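Local coordinates for protein aminotransferase (Psychrobacter arcticus 273-4, PDB 3IF2) that probably moves amino groups between amino acids and keto acids using pyridoxal 5'-phosphate, perhaps as a valine-pyruvate transaminase, at residues S70-I73 with I74-N78; S406-Q409 with H410-E413; D422-T425 with L426-G429; V93-F96 with N97-Y100. All coordinates share one frame; numbering follows the deposited sequence.

Contact 1: residues S70-I73 with I74-N78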
ATOM      1  N   SER A  70       0.043 -24.460   8.514  1.00 35.25           N
ATOM      2  CA  SER A  70       1.254 -24.270   7.709  1.00 36.36           C
ATOM      3  C   SER A  70       1.754 -22.813   7.715  1.00 35.43           C
ATOM      4  O   SER A  70       1.014 -21.908   8.069  1.00 34.51           O
ATOM      5  CB  SER A  70       1.023 -24.723   6.266  1.00 37.63           C
ATOM      6  OG  SER A  70      -0.105 -24.090   5.706  1.00 39.27           O
ATOM      7  N   SER A  71       3.012 -22.606   7.325  1.00 35.15           N
ATOM      8  CA  SER A  71       3.624 -21.252   7.272  1.00 35.52           C
ATOM      9  C   SER A  71       2.807 -20.296   6.400  1.00 34.62           C
ATOM     10  O   SER A  71       2.581 -19.156   6.776  1.00 34.24           O
ATOM     11  CB  SER A  71       5.079 -21.302   6.754  1.00 35.95           C
ATOM     12  OG  SER A  71       5.929 -21.956   7.665  1.00 35.43           O
ATOM     13  N   ALA A  72       2.358 -20.805   5.254  1.00 34.69           N
ATOM     14  CA  ALA A  72       1.489 -20.085   4.337  1.00 34.41           C
ATOM     15  C   ALA A  72       0.234 -19.588   5.060  1.00 34.59           C
ATOM     16  O   ALA A  72      -0.093 -18.408   4.961  1.00 35.06           O
ATOM     17  CB  ALA A  72       1.130 -20.953   3.130  1.00 33.84           C
ATOM     18  N   ILE A  73      -0.441 -20.468   5.805  1.00 34.34           N
ATOM     19  CA  ILE A  73      -1.634 -20.068   6.579  1.00 33.53           C
ATOM     20  C   ILE A  73      -1.326 -19.026   7.671  1.00 33.90           C
ATOM     21  O   ILE A  73      -2.056 -18.045   7.815  1.00 34.07           O
ATOM     22  CB  ILE A  73      -2.390 -21.323   7.170  1.00 33.46           C
ATOM     23  CG1 ILE A  73      -3.090 -22.106   6.039  1.00 33.92           C
ATOM     24  CG2 ILE A  73      -3.391 -20.935   8.245  1.00 33.07           C
ATOM     25  CD1 ILE A  73      -4.072 -21.315   5.116  1.00 32.87           C
ATOM     26  N   ILE A  74      -0.240 -19.220   8.408  1.00 33.91           N
ATOM     27  CA  ILE A  74       0.125 -18.308   9.499  1.00 35.27           C
ATOM     28  C   ILE A  74       0.417 -16.896   8.951  1.00 36.59           C
ATOM     29  O   ILE A  74      -0.021 -15.883   9.531  1.00 36.82           O
ATOM     30  CB  ILE A  74       1.311 -18.897  10.365  1.00 35.27           C
ATOM     31  CG1 ILE A  74       0.825 -20.147  11.138  1.00 35.09           C
ATOM     32  CG2 ILE A  74       1.860 -17.877  11.350  1.00 34.17           C
ATOM     33  CD1 ILE A  74       1.946 -20.978  11.768  1.00 35.08           C
ATOM     34  N   SER A  75       1.112 -16.870   7.813  1.00 37.03           N
ATOM     35  CA  SER A  75       1.484 -15.659   7.091  1.00 37.49           C
ATOM     36  C   SER A  75       0.212 -14.938   6.555  1.00 37.92           C
ATOM     37  O   SER A  75       0.045 -13.734   6.740  1.00 38.17           O
ATOM     38  CB  SER A  75       2.470 -16.051   5.995  1.00 38.16           C
ATOM     39  OG  SER A  75       2.995 -14.934   5.342  1.00 41.06           O
HETATM   40  N   MSE A  76      -0.680 -15.687   5.905  1.00 37.30           N
HETATM   41  CA  MSE A  76      -2.019 -15.185   5.483  1.00 36.13           C
HETATM   42  C   MSE A  76      -2.953 -14.671   6.610  1.00 35.52           C
HETATM   43  O   MSE A  76      -3.648 -13.665   6.453  1.00 34.34           O
HETATM   44  CB  MSE A  76      -2.825 -16.349   4.884  1.00 36.11           C
HETATM   45  CG  MSE A  76      -2.907 -16.406   3.428  1.00 36.38           C
HETATM   46 SE   MSE A  76      -3.852 -18.027   2.968  0.75 33.21          SE
HETATM   47  CE  MSE A  76      -2.170 -18.929   2.711  1.00 31.97           C
ATOM     48  N   ALA A  77      -3.027 -15.463   7.687  1.00 33.94           N
ATOM     49  CA  ALA A  77      -4.013 -15.282   8.764  1.00 32.93           C
ATOM     50  C   ALA A  77      -3.734 -14.212   9.805  1.00 32.14           C
ATOM     51  O   ALA A  77      -4.564 -14.012  10.685  1.00 32.70           O
ATOM     52  CB  ALA A  77      -4.293 -16.628   9.462  1.00 31.53           C
ATOM     53  N   ASN A  78      -2.590 -13.537   9.709  1.00 31.97           N
ATOM     54  CA  ASN A  78      -2.152 -12.540  10.691  1.00 31.52           C
ATOM     55  C   ASN A  78      -1.532 -11.290  10.065  1.00 31.84           C
ATOM     56  O   ASN A  78      -0.780 -11.384   9.070  1.00 31.15           O
ATOM     57  CB  ASN A  78      -1.091 -13.159  11.596  1.00 31.13           C
ATOM     58  CG  ASN A  78      -1.612 -14.308  12.398  1.00 30.92           C
ATOM     59  OD1 ASN A  78      -2.190 -14.103  13.461  1.00 32.11           O
ATOM     60  ND2 ASN A  78      -1.388 -15.530  11.918  1.00 29.85           N
TER
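Four successive backbone bonds, each running from an N-H to the carbonyl four residues earlier, tie S70-I73 to I74-N78 and make a short alpha-helix, 71-77, in this fold-type I aminotransferase. S70 holds the N-cap position, and its O receives I74 N at 3.0 Å. S75 N on S71 O and M76 N on A72 O come next, and A77 N closes the series on I73 O at 2.8 Å. The backbone also bonds outward, A77 O accepting from N41 ND2 of the second subunit. M76, present as selenomethionine, doubles back along the helix: the bend about its CG-SE bond (chi3 -96°) carries CE to 3.9 Å from A72 CB. I73 slants across the same side chain, its CD1 lying 3.9 Å from M76 CE. The second subunit covers this apolar patch, with A72 packing on Y56 and M76 on M282 of that subunit, while S75 meets F311 and A314 of helix 311-321 in its own chain. Just beyond the helix comes Y79, which binds pyridoxal 5'-phosphate, though not the cofactor of its own chain, consistent with a site shared across the dimer. The last turn is finished by a side chain: N78 ND2 donates to I74 O at 2.8 Å, almost straight at 178°, in the carbonyl plane and on a lone pair.

Contact 2: residues S406-Q409 with H410-E413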
ATOM      1  N   SER A 406      10.275  21.509 -22.418  1.00 33.95           N
ATOM      2  CA  SER A 406       9.674  22.126 -23.618  1.00 34.76           C
ATOM      3  C   SER A 406      10.675  22.572 -24.685  1.00 34.58           C
ATOM      4  O   SER A 406      10.349  22.476 -25.871  1.00 34.72           O
ATOM      5  CB  SER A 406       8.709  23.274 -23.271  1.00 35.01           C
ATOM      6  OG  SER A 406       9.321  24.217 -22.434  1.00 34.87           O
ATOM      7  N   ASP A 407      11.870  23.024 -24.271  1.00 34.01           N
ATOM      8  CA  ASP A 407      12.954  23.403 -25.217  1.00 33.81           C
ATOM      9  C   ASP A 407      14.273  22.681 -24.859  1.00 33.60           C
ATOM     10  O   ASP A 407      15.333  23.289 -24.777  1.00 32.75           O
ATOM     11  CB  ASP A 407      13.118  24.940 -25.285  1.00 32.77           C
ATOM     12  CG  ASP A 407      14.058  25.400 -26.407  1.00 32.02           C
ATOM     13  OD1 ASP A 407      14.130  24.755 -27.467  1.00 31.44           O
ATOM     14  OD2 ASP A 407      14.739  26.418 -26.219  1.00 31.96           O
ATOM     15  N   TYR A 408      14.173  21.370 -24.640  1.00 34.55           N
ATOM     16  CA  TYR A 408      15.315  20.508 -24.303  1.00 34.77           C
ATOM     17  C   TYR A 408      15.407  19.467 -25.413  1.00 35.25           C
ATOM     18  O   TYR A 408      14.685  18.474 -25.374  1.00 35.83           O
ATOM     19  CB  TYR A 408      15.117  19.888 -22.897  1.00 34.76           C
ATOM     20  CG  TYR A 408      16.264  19.036 -22.332  1.00 34.67           C
ATOM     21  CD1 TYR A 408      17.564  19.071 -22.874  1.00 34.21           C
ATOM     22  CD2 TYR A 408      16.079  18.279 -21.173  1.00 34.90           C
ATOM     23  CE1 TYR A 408      18.616  18.329 -22.329  1.00 34.24           C
ATOM     24  CE2 TYR A 408      17.145  17.517 -20.622  1.00 35.30           C
ATOM     25  CZ  TYR A 408      18.408  17.554 -21.220  1.00 34.79           C
ATOM     26  OH  TYR A 408      19.468  16.847 -20.706  1.00 35.09           O
ATOM     27  N   GLN A 409      16.271  19.726 -26.408  1.00 35.05           N
ATOM     28  CA  GLN A 409      16.441  18.857 -27.587  1.00 35.45           C
ATOM     29  C   GLN A 409      16.657  17.393 -27.212  1.00 35.25           C
ATOM     30  O   GLN A 409      15.920  16.526 -27.667  1.00 35.28           O
ATOM     31  CB  GLN A 409      17.603  19.354 -28.474  1.00 35.80           C
ATOM     32  CG  GLN A 409      17.927  18.502 -29.721  1.00 36.03           C
ATOM     33  CD  GLN A 409      19.096  19.036 -30.558  1.00 36.18           C
ATOM     34  OE1 GLN A 409      19.382  20.229 -30.559  1.00 36.45           O
ATOM     35  NE2 GLN A 409      19.757  18.137 -31.301  1.00 35.43           N
ATOM     36  N   HIS A 410      17.641  17.148 -26.357  1.00 35.20           N
ATOM     37  CA  HIS A 410      17.987  15.794 -25.942  1.00 35.61           C
ATOM     38  C   HIS A 410      16.801  15.015 -25.337  1.00 35.73           C
ATOM     39  O   HIS A 410      16.656  13.824 -25.615  1.00 36.11           O
ATOM     40  CB  HIS A 410      19.177  15.803 -24.983  1.00 35.77           C
ATOM     41  CG  HIS A 410      19.752  14.441 -24.727  1.00 36.48           C
ATOM     42  ND1 HIS A 410      20.516  13.771 -25.658  1.00 35.89           N
ATOM     43  CD2 HIS A 410      19.681  13.633 -23.643  1.00 35.93           C
ATOM     44  CE1 HIS A 410      20.887  12.608 -25.158  1.00 36.05           C
ATOM     45  NE2 HIS A 410      20.400  12.504 -23.936  1.00 36.08           N
ATOM     46  N   ALA A 411      15.953  15.696 -24.559  1.00 35.02           N
ATOM     47  CA  ALA A 411      14.744  15.091 -23.976  1.00 34.53           C
ATOM     48  C   ALA A 411      13.666  14.700 -25.012  1.00 34.30           C
ATOM     49  O   ALA A 411      12.722  13.992 -24.660  1.00 35.20           O
ATOM     50  CB  ALA A 411      14.136  16.005 -22.878  1.00 33.18           C
ATOM     51  N   HIS A 412      13.788  15.162 -26.255  1.00 34.33           N
ATOM     52  CA  HIS A 412      12.874  14.798 -27.343  1.00 35.66           C
ATOM     53  C   HIS A 412      13.512  13.866 -28.388  1.00 34.92           C
ATOM     54  O   HIS A 412      12.890  13.609 -29.437  1.00 34.85           O
ATOM     55  CB  HIS A 412      12.355  16.076 -28.034  1.00 37.35           C
ATOM     56  CG  HIS A 412      11.529  16.938 -27.139  1.00 39.24           C
ATOM     57  ND1 HIS A 412      10.314  16.528 -26.632  1.00 40.59           N
ATOM     58  CD2 HIS A 412      11.742  18.182 -26.651  1.00 40.19           C
ATOM     59  CE1 HIS A 412       9.811  17.486 -25.873  1.00 40.91           C
ATOM     60  NE2 HIS A 412      10.658  18.500 -25.868  1.00 40.98           N
ATOM     61  N   GLU A 413      14.712  13.340 -28.106  1.00 34.04           N
ATOM     62  CA  GLU A 413      15.466  12.487 -29.057  1.00 33.90           C
ATOM     63  C   GLU A 413      15.703  11.036 -28.622  1.00 33.44           C
ATOM     64  O   GLU A 413      16.325  10.294 -29.357  1.00 32.70           O
ATOM     65  CB  GLU A 413      16.799  13.173 -29.429  1.00 33.74           C
ATOM     66  CG  GLU A 413      16.617  14.383 -30.339  1.00 33.33           C
ATOM     67  CD  GLU A 413      17.922  15.015 -30.796  1.00 33.81           C
ATOM     68  OE1 GLU A 413      19.003  14.657 -30.262  1.00 33.95           O
ATOM     69  OE2 GLU A 413      17.856  15.896 -31.699  1.00 34.16           O
TER
HETATM   70  O   HOH W   1      21.192  15.272 -31.889  1.00 27.17           O
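H410, packed against Y408, opens a single turn of 3-10 helix, 410-412, that leads into strand 414-418 of the six-stranded sheet. It exemplifies a brief turn in which side-chain contacts accompany the backbone bonds. The two side chains run alongside each other in the same direction, both with CG anti to the backbone N (chi1 -176° for Y408, -169° for H410), and H410 CB sits 3.7 Å from Y408 CE1. The far end of H410 looks elsewhere, its NE2 bonded to Y189 OH and its ring edge-to-face with W371. A411 lies over one face of the tyrosine: its N stands 4.0 Å from the plane of the Y408 ring, over the centre, and its CB meets Y408 CD2 at 3.4 Å. H412 N then gives the 3-10 bond to Q409 O at 2.9 Å, reaching it from well above the carbonyl plane, while its ring turns CD2 toward Y408 O. E413 ends the turn with its carboxylate toward Q409, the amide and carboxylate planes 69° apart. Its OE2 takes Q409 NE2 on the syn side at 3.0 Å, in a bent bond tilted out of the carboxylate plane, and OE1 accepts from W371 NE1. Were E413 an alanine, Q409 NE2 and W371 NE1 would probably each lose an acceptor and the glutamine amide would be freer to turn. A water completes the link, donating to E413 OE1 at 2.8 Å and accepting a weak bond from Q409 NE2 at 3.3 Å.

Contact 3: residues D422-T425 with L426-G429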
ATOM      1  N   ASP A 422       9.801 -11.216 -24.910  1.00 41.13           N
ATOM      2  CA  ASP A 422      10.281 -12.423 -25.579  1.00 43.26           C
ATOM      3  C   ASP A 422      10.956 -12.047 -26.908  1.00 43.20           C
ATOM      4  O   ASP A 422      10.768 -10.946 -27.463  1.00 42.37           O
ATOM      5  CB  ASP A 422       9.231 -13.548 -25.710  1.00 44.88           C
ATOM      6  CG  ASP A 422       8.097 -13.215 -26.664  1.00 47.05           C
ATOM      7  OD1 ASP A 422       8.312 -13.121 -27.909  1.00 49.10           O
ATOM      8  OD2 ASP A 422       6.954 -13.112 -26.165  1.00 48.57           O
ATOM      9  N   GLU A 423      11.759 -12.983 -27.379  1.00 43.38           N
ATOM     10  CA  GLU A 423      12.592 -12.792 -28.543  1.00 43.74           C
ATOM     11  C   GLU A 423      11.808 -12.345 -29.772  1.00 42.41           C
ATOM     12  O   GLU A 423      12.184 -11.367 -30.404  1.00 40.90           O
ATOM     13  CB  GLU A 423      13.382 -14.076 -28.785  1.00 45.82           C
ATOM     14  CG  GLU A 423      14.428 -14.016 -29.893  1.00 47.63           C
ATOM     15  CD  GLU A 423      15.434 -15.158 -29.827  1.00 49.00           C
ATOM     16  OE1 GLU A 423      15.692 -15.722 -28.720  1.00 49.57           O
ATOM     17  OE2 GLU A 423      15.991 -15.467 -30.900  1.00 51.00           O
ATOM     18  N   GLN A 424      10.675 -12.993 -30.054  1.00 41.68           N
ATOM     19  CA  GLN A 424       9.882 -12.633 -31.238  1.00 40.80           C
ATOM     20  C   GLN A 424       9.318 -11.199 -31.172  1.00 39.83           C
ATOM     21  O   GLN A 424       9.216 -10.544 -32.215  1.00 39.92           O
ATOM     22  CB  GLN A 424       8.783 -13.674 -31.542  1.00 41.06           C
ATOM     23  CG  GLN A 424       8.143 -13.564 -32.959  1.00 41.29           C
ATOM     24  CD  GLN A 424       9.166 -13.661 -34.131  1.00 41.71           C
ATOM     25  OE1 GLN A 424      10.158 -14.396 -34.053  1.00 42.28           O
ATOM     26  NE2 GLN A 424       8.915 -12.912 -35.206  1.00 41.02           N
ATOM     27  N   THR A 425       8.976 -10.718 -29.970  1.00 38.47           N
ATOM     28  CA  THR A 425       8.499  -9.347 -29.791  1.00 37.34           C
ATOM     29  C   THR A 425       9.637  -8.358 -30.129  1.00 36.75           C
ATOM     30  O   THR A 425       9.401  -7.387 -30.824  1.00 35.06           O
ATOM     31  CB  THR A 425       7.900  -9.093 -28.371  1.00 37.60           C
ATOM     32  OG1 THR A 425       6.835 -10.016 -28.119  1.00 37.00           O
ATOM     33  CG2 THR A 425       7.352  -7.674 -28.246  1.00 37.29           C
ATOM     34  N   LEU A 426      10.857  -8.635 -29.657  1.00 37.15           N
ATOM     35  CA  LEU A 426      12.032  -7.791 -29.947  1.00 37.30           C
ATOM     36  C   LEU A 426      12.400  -7.753 -31.440  1.00 37.82           C
ATOM     37  O   LEU A 426      12.776  -6.685 -31.937  1.00 38.26           O
ATOM     38  CB  LEU A 426      13.260  -8.203 -29.110  1.00 37.49           C
ATOM     39  CG  LEU A 426      13.322  -7.838 -27.614  1.00 37.70           C
ATOM     40  CD1 LEU A 426      14.349  -8.736 -26.896  1.00 37.48           C
ATOM     41  CD2 LEU A 426      13.627  -6.342 -27.379  1.00 37.13           C
ATOM     42  N   ILE A 427      12.288  -8.889 -32.136  1.00 37.21           N
ATOM     43  CA  ILE A 427      12.585  -8.966 -33.578  1.00 38.13           C
ATOM     44  C   ILE A 427      11.574  -8.118 -34.399  1.00 38.56           C
ATOM     45  O   ILE A 427      11.973  -7.290 -35.232  1.00 38.22           O
ATOM     46  CB  ILE A 427      12.575 -10.459 -34.124  1.00 37.91           C
ATOM     47  CG1 ILE A 427      13.672 -11.324 -33.476  1.00 37.61           C
ATOM     48  CG2 ILE A 427      12.748 -10.506 -35.655  1.00 36.60           C
ATOM     49  CD1 ILE A 427      13.515 -12.832 -33.777  1.00 37.00           C
ATOM     50  N   ASP A 428      10.286  -8.365 -34.150  1.00 38.68           N
ATOM     51  CA  ASP A 428       9.179  -7.664 -34.816  1.00 39.38           C
ATOM     52  C   ASP A 428       9.177  -6.154 -34.534  1.00 39.17           C
ATOM     53  O   ASP A 428       9.046  -5.348 -35.456  1.00 39.00           O
ATOM     54  CB  ASP A 428       7.817  -8.248 -34.380  1.00 40.02           C
ATOM     55  CG  ASP A 428       7.603  -9.698 -34.816  1.00 40.67           C
ATOM     56  OD1 ASP A 428       8.429 -10.279 -35.560  1.00 40.98           O
ATOM     57  OD2 ASP A 428       6.570 -10.256 -34.399  1.00 41.58           O
ATOM     58  N   GLY A 429       9.316  -5.799 -33.253  1.00 39.36           N
ATOM     59  CA  GLY A 429       9.319  -4.419 -32.779  1.00 38.89           C
ATOM     60  C   GLY A 429      10.458  -3.604 -33.341  1.00 38.75           C
ATOM     61  O   GLY A 429      10.229  -2.522 -33.870  1.00 38.75           O
TER
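The carboxamide of Q424 and the carboxylate of D428 meet one turn apart on helix 423-441, their planes 70° from each other. Q424 NE2 comes to 2.7 Å from D428 OD1, yet the N-H points poorly (116°) and the bond is weak. One face of the carboxylate is covered by the backbone of the same partner, Q424 O standing over it 3.2 Å from D428 CG; this oxygen is itself bonded to D428 N. The amide's OE1 lies 3.7 Å from I427 CD1. The CB of Q424 points away from 426-429, and the bend at chi2 (57°) returns the amide to D428, which keeps CG beside its own backbone N. A third flat group, the carboxylate of D422, forms the N-cap: T425 N approaches OD1 from above the plane at 3.2 Å, the classical use of an aspartate to engage an amide of the first turn. From there the regular series runs on, I427 N to E423 O at 3.0 Å and G429 N to T425 O at 2.9 Å. A leucine in place of D428 would probably leave Q424 NE2 without this acceptor and the amide less fixed in its rotation. The polar pair thus lies apart from the packing side, where E423 and I427 rest on L343 and L347 of helix 324-351, and L426 reaches Q340 of that helix, L37 in a loop and I419 just after strand 414-418.

Contact 4: residues V93-F96 with N97-Y100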
ATOM      1  N   VAL A  93      18.513  -8.954   8.145  1.00 34.82           N
ATOM      2  CA  VAL A  93      19.570  -8.503   9.071  1.00 34.42           C
ATOM      3  C   VAL A  93      20.772  -9.445   8.979  1.00 34.37           C
ATOM      4  O   VAL A  93      21.889  -9.006   8.708  1.00 34.11           O
ATOM      5  CB  VAL A  93      19.067  -8.436  10.553  1.00 33.85           C
ATOM      6  CG1 VAL A  93      20.225  -8.301  11.537  1.00 32.87           C
ATOM      7  CG2 VAL A  93      18.047  -7.291  10.736  1.00 33.26           C
ATOM      8  N   GLY A  94      20.520 -10.738   9.193  1.00 34.64           N
ATOM      9  CA  GLY A  94      21.564 -11.767   9.099  1.00 33.65           C
ATOM     10  C   GLY A  94      22.285 -11.751   7.759  1.00 33.99           C
ATOM     11  O   GLY A  94      23.521 -11.712   7.707  1.00 33.94           O
ATOM     12  N   PHE A  95      21.495 -11.741   6.687  1.00 34.40           N
ATOM     13  CA  PHE A  95      21.966 -11.703   5.286  1.00 34.84           C
ATOM     14  C   PHE A  95      22.897 -10.516   4.955  1.00 36.26           C
ATOM     15  O   PHE A  95      24.000 -10.732   4.413  1.00 36.64           O
ATOM     16  CB  PHE A  95      20.748 -11.703   4.348  1.00 34.93           C
ATOM     17  CG  PHE A  95      21.084 -11.683   2.887  1.00 34.74           C
ATOM     18  CD1 PHE A  95      21.225 -10.467   2.213  1.00 35.01           C
ATOM     19  CD2 PHE A  95      21.241 -12.871   2.178  1.00 34.17           C
ATOM     20  CE1 PHE A  95      21.543 -10.433   0.868  1.00 34.88           C
ATOM     21  CE2 PHE A  95      21.551 -12.855   0.831  1.00 34.50           C
ATOM     22  CZ  PHE A  95      21.716 -11.627   0.172  1.00 34.90           C
ATOM     23  N   PHE A  96      22.463  -9.284   5.257  1.00 36.07           N
ATOM     24  CA  PHE A  96      23.308  -8.110   5.020  1.00 36.05           C
ATOM     25  C   PHE A  96      24.571  -8.105   5.890  1.00 36.99           C
ATOM     26  O   PHE A  96      25.655  -7.725   5.405  1.00 38.01           O
ATOM     27  CB  PHE A  96      22.536  -6.800   5.173  1.00 36.06           C
ATOM     28  CG  PHE A  96      21.513  -6.568   4.085  1.00 35.24           C
ATOM     29  CD1 PHE A  96      21.911  -6.432   2.759  1.00 34.60           C
ATOM     30  CD2 PHE A  96      20.158  -6.446   4.384  1.00 34.55           C
ATOM     31  CE1 PHE A  96      20.975  -6.220   1.749  1.00 34.60           C
ATOM     32  CE2 PHE A  96      19.229  -6.220   3.376  1.00 34.51           C
ATOM     33  CZ  PHE A  96      19.635  -6.101   2.060  1.00 33.96           C
ATOM     34  N   ASN A  97      24.437  -8.524   7.149  1.00 36.88           N
ATOM     35  CA  ASN A  97      25.593  -8.620   8.066  1.00 37.92           C
ATOM     36  C   ASN A  97      26.615  -9.695   7.637  1.00 38.78           C
ATOM     37  O   ASN A  97      27.806  -9.481   7.793  1.00 38.76           O
ATOM     38  CB  ASN A  97      25.141  -8.828   9.536  1.00 37.40           C
ATOM     39  CG  ASN A  97      24.513  -7.581  10.153  1.00 36.97           C
ATOM     40  OD1 ASN A  97      24.764  -6.460   9.727  1.00 37.35           O
ATOM     41  ND2 ASN A  97      23.711  -7.776  11.176  1.00 36.79           N
ATOM     42  N   ARG A  98      26.137 -10.834   7.114  1.00 40.49           N
ATOM     43  CA  ARG A  98      26.999 -11.905   6.548  1.00 40.71           C
ATOM     44  C   ARG A  98      27.799 -11.398   5.367  1.00 41.01           C
ATOM     45  O   ARG A  98      28.997 -11.631   5.281  1.00 41.90           O
ATOM     46  CB  ARG A  98      26.185 -13.098   5.978  1.00 40.80           C
ATOM     47  CG  ARG A  98      25.671 -14.128   6.956  1.00 40.74           C
ATOM     48  CD  ARG A  98      25.296 -15.472   6.257  1.00 40.21           C
ATOM     49  NE  ARG A  98      24.218 -15.429   5.255  1.00 39.24           N
ATOM     50  CZ  ARG A  98      22.903 -15.357   5.517  1.00 38.74           C
ATOM     51  NH1 ARG A  98      22.429 -15.211   6.767  1.00 38.01           N
ATOM     52  NH2 ARG A  98      22.034 -15.376   4.502  1.00 39.04           N
ATOM     53  N   HIS A  99      27.100 -10.750   4.443  1.00 41.32           N
ATOM     54  CA  HIS A  99      27.688 -10.304   3.185  1.00 42.14           C
ATOM     55  C   HIS A  99      28.399  -8.933   3.174  1.00 42.66           C
ATOM     56  O   HIS A  99      29.267  -8.732   2.315  1.00 42.42           O
ATOM     57  CB  HIS A  99      26.626 -10.371   2.072  1.00 42.02           C
ATOM     58  CG  HIS A  99      26.168 -11.763   1.772  1.00 42.32           C
ATOM     59  ND1 HIS A  99      27.009 -12.713   1.237  1.00 42.61           N
ATOM     60  CD2 HIS A  99      24.965 -12.364   1.916  1.00 42.40           C
ATOM     61  CE1 HIS A  99      26.346 -13.841   1.069  1.00 42.17           C
ATOM     62  NE2 HIS A  99      25.106 -13.657   1.479  1.00 42.48           N
ATOM     63  N   TYR A 100      28.041  -8.017   4.089  1.00 43.08           N
ATOM     64  CA  TYR A 100      28.605  -6.640   4.102  1.00 43.50           C
ATOM     65  C   TYR A 100      29.147  -6.090   5.423  1.00 44.27           C
ATOM     66  O   TYR A 100      29.836  -5.060   5.410  1.00 44.60           O
ATOM     67  CB  TYR A 100      27.575  -5.657   3.536  1.00 43.68           C
ATOM     68  CG  TYR A 100      27.045  -6.075   2.186  1.00 43.67           C
ATOM     69  CD1 TYR A 100      27.822  -5.906   1.047  1.00 43.98           C
ATOM     70  CD2 TYR A 100      25.783  -6.688   2.048  1.00 43.50           C
ATOM     71  CE1 TYR A 100      27.363  -6.311  -0.213  1.00 44.09           C
ATOM     72  CE2 TYR A 100      25.311  -7.103   0.780  1.00 43.38           C
ATOM     73  CZ  TYR A 100      26.115  -6.904  -0.335  1.00 43.60           C
ATOM     74  OH  TYR A 100      25.733  -7.283  -1.578  1.00 44.20           O
TER
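H99 sets the edge of its imidazole on the face of F95 one turn earlier, CD2 standing 3.6 Å above the phenyl plane and over its centre. This is a T-shaped (edge-to-face) pair, with centroids 4.7 Å apart and planes at 63°, near the C-terminal end of helix 86-100. R98 treats the same ring differently: bent at chi3 (-62°), it brings NH2 to the ring's edge, 3.5 Å from F95 CD2, with guanidinium and phenyl planes almost perpendicular. On another side of the helix Y100 CD2 lies in the plane of the F96 ring, 3.9 Å from F96 CD1, and F96 continues inward onto F272, the neighbour of S273, which binds the cofactor. V93 and N97 run alongside each other, CG1 3.5 Å from ND2, while N97 OD1 accepts from L104 N. The i to i+4 backbone bonds hold these pairs in step, Y100 N reaching F96 O at 2.7 Å. D323 OD1 gathers both polar ends that border F95, as salt-bridge partner of R98 NH2 and acceptor for H99 NE2, which implies that a single carboxylate oxygen probably limits the turning of both groups about the phenyl.

Contact 1 is the most buried of the four and the one touched by the second subunit; contacts 2, 3 and 4 are partly buried and meet their own chain. Contacts 1 and 4 lie on successive helices, their centres about 26 Å apart, and both approach cofactor-binding residues. Contacts 2 and 3 flank strand 414-418, about 15 Å apart at their nearest atoms and away from the cofactor site. Chemistry follows place: apolar methyl contacts at the subunit interface in 70-78, aromatic rings flanked by charge in 93-100, and amide-carboxylate pairs in 406-413 and 422-429, the first built on a buried glutamate that W371 also engages, the second weak and more exposed.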